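Lectin (Colocasia esculenta, PDB 5T1X) binds mannose as a GNA-related, bulb-type lectin and agglutinates rabbit erythrocytes, working as a heterotetramer of two kinds of chain. Local coordinates at the interface of chains A and B. Numbering follows the deposited sequence. Chains: chain A, Lectin; chain B, Lectin.

The interface of chains A and B. Residues chain A 94-97; chain B 103-106.
B:Ala104 approaches the A:Phe96 ring from one face, offset outward past CD1 and CE1: CD1 lies 4.0 Å from B:Ala104 CA, and CE1 reaches the methyl CB. The same face carries CG1 of A:Val94, from its own strand, offset toward the rim. A:Val95 CG2 comes obliquely to the CE3 corner of the B:Trp106 indole, above its plane and outside the ring, at 4.0 Å. This is the beta-strand exchange of GNA-related, bulb-type lectins, in which the C-terminal strand of one subunit completes a sheet of its partner; here B:104-107 pairs antiparallel with A:92-96, joining chains 1 and 2 of the heterodimer.

Backbone bonds tie the strands together. The amide N of A:Val95 donates to B:Trp106 O at 2.9 Å, tilted 22° from the carbonyl plane. The carbonyl O of A:Val95 accepts from B:Ile105 N, also at 2.9 Å, in a nearly linear C=O...N arrangement (170°), so both polar backbone groups of A:Val95 are engaged by chain B. Beyond the strand end, A:Gly97 N reaches B:Pro103 O at 3.1 Å from well above the carbonyl plane; B:Pro103 follows a cis peptide bond, immediately before the swapped strand.

Side chains pack on both sides of this ladder. On one, A:Val94 turns CG1 anti to its backbone nitrogen (chi1 -174°), bringing that methyl within 3.6 Å of B:Ala104 CB, which sits between A:Val94 CG1 and the CE1 side of the A:Phe96 face. On the other, A:Val95 splits its branches: CG2 points to the CE3 corner, while CG1 lies 3.9 Å from B:Ile105 CG1 and also touches the terminal methyl CD1.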
ATOM      1  N   VAL A  94       7.996   0.770  -4.486  1.00 12.70           N
ATOM      2  CA  VAL A  94       8.079   1.948  -3.624  1.00 12.36           C
ATOM      3  C   VAL A  94       7.823   1.565  -2.176  1.00 13.69           C
ATOM      4  O   VAL A  94       6.837   0.882  -1.886  1.00 12.20           O
ATOM      5  CB  VAL A  94       7.062   3.047  -4.085  1.00 15.31           C
ATOM      6  CG1 VAL A  94       7.230   4.333  -3.282  1.00 14.34           C
ATOM      7  CG2 VAL A  94       7.172   3.347  -5.583  1.00 15.91           C
ATOM      8  N   VAL A  95       8.657   2.081  -1.263  1.00 10.62           N
ATOM      9  CA  VAL A  95       8.449   1.876   0.169  1.00  9.39           C
ATOM     10  C   VAL A  95       7.737   3.099   0.702  1.00 11.50           C
ATOM     11  O   VAL A  95       8.267   4.201   0.590  1.00 11.91           O
ATOM     12  CB  VAL A  95       9.763   1.613   0.949  1.00 12.63           C
ATOM     13  CG1 VAL A  95       9.485   1.469   2.446  1.00 11.70           C
ATOM     14  CG2 VAL A  95      10.500   0.394   0.420  1.00 12.49           C
ATOM     15  N   PHE A  96       6.550   2.905   1.303  1.00  8.44           N
ATOM     16  CA  PHE A  96       5.758   3.975   1.915  1.00  8.45           C
ATOM     17  C   PHE A  96       5.685   3.800   3.397  1.00 11.82           C
ATOM     18  O   PHE A  96       5.374   2.700   3.863  1.00 11.44           O
ATOM     19  CB  PHE A  96       4.319   3.931   1.386  1.00  8.58           C
ATOM     20  CG  PHE A  96       4.121   4.213  -0.082  1.00  8.86           C
ATOM     21  CD1 PHE A  96       3.857   5.497  -0.527  1.00 10.66           C
ATOM     22  CD2 PHE A  96       4.110   3.175  -1.009  1.00 11.01           C
ATOM     23  CE1 PHE A  96       3.637   5.755  -1.883  1.00 12.18           C
ATOM     24  CE2 PHE A  96       3.871   3.430  -2.365  1.00 13.39           C
ATOM     25  CZ  PHE A  96       3.637   4.717  -2.792  1.00 12.05           C
ATOM     26  N   GLY A  97       5.880   4.881   4.142  1.00  8.44           N
ATOM     27  CA  GLY A  97       5.689   4.780   5.572  1.00  8.16           C
ATOM     28  C   GLY A  97       6.229   5.916   6.402  1.00 11.88           C
ATOM     29  O   GLY A  97       6.969   6.763   5.891  1.00 10.82           O
TER
ATOM     30  N   PRO B 103       5.046   9.208   3.860  1.00  9.70           N
ATOM     31  CA  PRO B 103       5.315   9.368   2.423  1.00  9.58           C
ATOM     32  C   PRO B 103       6.210   8.264   1.854  1.00 14.68           C
ATOM     33  O   PRO B 103       6.719   7.420   2.604  1.00 12.78           O
ATOM     34  CB  PRO B 103       6.020  10.731   2.373  1.00 11.79           C
ATOM     35  CG  PRO B 103       6.804  10.762   3.672  1.00 16.18           C
ATOM     36  CD  PRO B 103       5.872  10.123   4.677  1.00 11.24           C
ATOM     37  N   ALA B 104       6.408   8.279   0.524  1.00 12.75           N
ATOM     38  CA  ALA B 104       7.348   7.369  -0.130  1.00 13.28           C
ATOM     39  C   ALA B 104       8.764   7.741   0.332  1.00 15.96           C
ATOM     40  O   ALA B 104       9.113   8.920   0.270  1.00 16.03           O
ATOM     41  CB  ALA B 104       7.225   7.495  -1.645  1.00 14.25           C
ATOM     42  N   ILE B 105       9.564   6.766   0.822  1.00 11.54           N
ATOM     43  CA  ILE B 105      10.927   7.041   1.317  1.00 12.40           C
ATOM     44  C   ILE B 105      12.006   6.412   0.418  1.00 16.71           C
ATOM     45  O   ILE B 105      13.189   6.753   0.542  1.00 18.48           O
ATOM     46  CB  ILE B 105      11.096   6.574   2.797  1.00 14.68           C
ATOM     47  CG1 ILE B 105      10.989   5.034   2.914  1.00 15.17           C
ATOM     48  CG2 ILE B 105      10.064   7.279   3.719  1.00 13.98           C
ATOM     49  CD1 ILE B 105      11.574   4.429   4.211  1.00 18.15           C
ATOM     50  N   TRP B 106      11.613   5.458  -0.436  1.00 13.45           N
ATOM     51  CA  TRP B 106      12.532   4.743  -1.327  1.00 14.15           C
ATOM     52  C   TRP B 106      11.775   4.254  -2.538  1.00 17.68           C
ATOM     53  O   TRP B 106      10.623   3.833  -2.409  1.00 16.66           O
ATOM     54  CB  TRP B 106      13.182   3.560  -0.581  1.00 14.24           C
ATOM     55  CG  TRP B 106      14.240   2.834  -1.357  1.00 16.43           C
ATOM     56  CD1 TRP B 106      15.583   3.081  -1.340  1.00 20.05           C
ATOM     57  CD2 TRP B 106      14.048   1.715  -2.235  1.00 16.10           C
ATOM     58  NE1 TRP B 106      16.239   2.195  -2.164  1.00 20.27           N
ATOM     59  CE2 TRP B 106      15.319   1.361  -2.745  1.00 20.90           C
ATOM     60  CE3 TRP B 106      12.920   0.995  -2.670  1.00 16.68           C
ATOM     61  CZ2 TRP B 106      15.498   0.296  -3.638  1.00 19.90           C
ATOM     62  CZ3 TRP B 106      13.100  -0.057  -3.555  1.00 18.63           C
ATOM     63  CH2 TRP B 106      14.379  -0.407  -4.017  1.00 19.76           C
TER